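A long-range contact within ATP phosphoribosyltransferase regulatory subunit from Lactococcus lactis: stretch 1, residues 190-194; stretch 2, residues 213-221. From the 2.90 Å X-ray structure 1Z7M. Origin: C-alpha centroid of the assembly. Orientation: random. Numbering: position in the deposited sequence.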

# COMPACT_ATOMS: atom_id res chain seq x y z
N GLN B 190 37.60 6.89 22.91
CA GLN B 190 37.73 8.02 23.81
C GLN B 190 39.20 8.47 23.89
O GLN B 190 39.50 9.66 23.84
CB GLN B 190 37.18 7.63 25.18
CG GLN B 190 36.48 8.77 25.92
CD GLN B 190 37.37 9.41 26.97
OE1 GLN B 190 38.01 8.73 27.76
NE2 GLN B 190 37.40 10.73 26.99
N LEU B 191 40.11 7.52 24.00
CA LEU B 191 41.52 7.88 24.07
C LEU B 191 42.04 8.39 22.74
O LEU B 191 43.00 9.13 22.70
CB LEU B 191 42.36 6.68 24.52
CG LEU B 191 41.94 5.99 25.82
CD1 LEU B 191 42.82 4.79 26.06
CD2 LEU B 191 42.02 6.97 26.97
N ALA B 192 41.42 7.99 21.64
CA ALA B 192 41.90 8.45 20.35
C ALA B 192 41.31 9.82 20.01
O ALA B 192 40.78 10.02 18.92
CB ALA B 192 41.55 7.45 19.26
N ASP B 193 41.41 10.75 20.96
CA ASP B 193 40.91 12.11 20.77
C ASP B 193 39.38 12.13 20.66
O ASP B 193 38.81 13.03 20.04
CB ASP B 193 41.58 12.72 19.53
CG ASP B 193 41.44 14.24 19.46
OD1 ASP B 193 41.73 14.94 20.46
OD2 ASP B 193 41.08 14.73 18.37
N GLY B 194 38.73 11.13 21.25
CA GLY B 194 37.28 11.06 21.21
C GLY B 194 36.74 10.98 19.80
O GLY B 194 35.53 11.09 19.58
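Stretch 2, residues 213-221: AFIEKNNFS

The contact is a small, mainly apolar packing of two aromatic side chains of stretch 2 against the turn ending the helix of stretch 1, burying 192 Å² in total without a hydrogen bond between the stretches. Stretch 2 opens within a helix that runs on to Lys-217, is extended at Asn-218, bends at Asn-219 and is extended again at Phe-220 and Ser-221, whose side chain caps the next helix. In stretch 1 the helix gives way at Ala-192, and Asp-193 and Gly-194 adopt positive phi; a backbone hydrogen bond from Gly-194 N to Gln-190 O (3.1 Å) holds the turn. CA atoms are 7.3 Å apart at Ala-192 and Phe-220 and 7.7 Å at Asp-193 and Asn-218; in this reversed order the segments run in roughly opposite directions, and side chains from stretch 2 fill the gap.

Phe-220 points toward the turn and brings CE2 to 3.4 Å from Ala-192 CA and 3.6 Å from Leu-191 O. The methyl group of Ala-192 touches both rings, its CB 4.0 Å from Phe-220 CZ and 4.1 Å from Phe-214 CZ. Phe-214 also sets its ring edge against Ala-192 O, with CZ 3.6 Å away. Asn-218 ND2 approaches Asp-193 CB at 3.0 Å; its 3.3 Å separation from Asp-193 OD2 has too poor an angle for a hydrogen bond.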

# COMPACT_ATOMS: atom_id res chain seq x y z
N ALA B 213 47.48 8.63 8.62
CA ALA B 213 47.25 10.07 8.49
C ALA B 213 46.59 10.63 9.75
O ALA B 213 46.77 11.78 10.10
CB ALA B 213 46.37 10.34 7.29
N PHE B 214 45.80 9.78 10.40
CA PHE B 214 45.09 10.12 11.62
C PHE B 214 46.07 10.25 12.77
O PHE B 214 46.08 11.25 13.48
CB PHE B 214 44.10 9.00 11.93
CG PHE B 214 43.40 9.13 13.23
CD1 PHE B 214 42.55 10.20 13.46
CD2 PHE B 214 43.51 8.15 14.21
CE1 PHE B 214 41.81 10.29 14.65
CE2 PHE B 214 42.77 8.22 15.39
CZ PHE B 214 41.92 9.29 15.60
N ILE B 215 46.88 9.23 12.96
CA ILE B 215 47.86 9.23 14.02
C ILE B 215 48.81 10.42 13.92
O ILE B 215 49.28 10.92 14.93
CB ILE B 215 48.62 7.91 14.00
CG1 ILE B 215 47.63 6.77 14.23
CG2 ILE B 215 49.69 7.92 15.06
CD1 ILE B 215 48.23 5.39 14.42
N GLU B 216 49.09 10.88 12.70
CA GLU B 216 49.98 12.02 12.50
C GLU B 216 49.32 13.33 12.91
O GLU B 216 49.96 14.20 13.47
CB GLU B 216 50.40 12.09 11.02
CG GLU B 216 50.90 13.44 10.53
CD GLU B 216 52.26 13.86 11.09
OE1 GLU B 216 52.72 14.97 10.72
OE2 GLU B 216 52.88 13.11 11.90
N LYS B 217 48.04 13.47 12.62
CA LYS B 217 47.30 14.67 12.96
C LYS B 217 47.25 14.88 14.49
O LYS B 217 47.19 16.01 14.96
CB LYS B 217 45.88 14.55 12.41
CG LYS B 217 45.24 15.84 11.98
CD LYS B 217 44.47 15.62 10.69
CE LYS B 217 43.47 14.46 10.81
NZ LYS B 217 42.78 14.15 9.49
N ASN B 218 47.31 13.79 15.25
CA ASN B 218 47.25 13.84 16.72
C ASN B 218 48.54 13.68 17.51
O ASN B 218 49.62 13.48 16.95
CB ASN B 218 46.23 12.83 17.23
CG ASN B 218 44.82 13.29 17.04
OD1 ASN B 218 44.33 13.40 15.91
ND2 ASN B 218 44.15 13.59 18.14
N ASN B 219 48.43 13.75 18.84
CA ASN B 219 49.58 13.63 19.71
C ASN B 219 49.41 12.43 20.61
O ASN B 219 49.51 12.57 21.82
CB ASN B 219 49.72 14.87 20.60
CG ASN B 219 49.70 16.17 19.82
OD1 ASN B 219 49.92 16.19 18.61
ND2 ASN B 219 49.45 17.27 20.53
N PHE B 220 49.18 11.26 20.04
CA PHE B 220 48.98 10.05 20.83
C PHE B 220 50.25 9.54 21.43
O PHE B 220 51.32 9.62 20.82
CB PHE B 220 48.37 8.94 20.00
CG PHE B 220 47.05 9.28 19.43
CD1 PHE B 220 46.82 9.11 18.08
CD2 PHE B 220 46.05 9.78 20.24
CE1 PHE B 220 45.60 9.44 17.54
CE2 PHE B 220 44.82 10.12 19.71
CZ PHE B 220 44.60 9.95 18.36
N SER B 221 50.14 8.98 22.64
CA SER B 221 51.29 8.44 23.32
C SER B 221 51.88 7.38 22.41
O SER B 221 51.23 6.93 21.48
CB SER B 221 50.89 7.82 24.66
OG SER B 221 50.52 6.47 24.53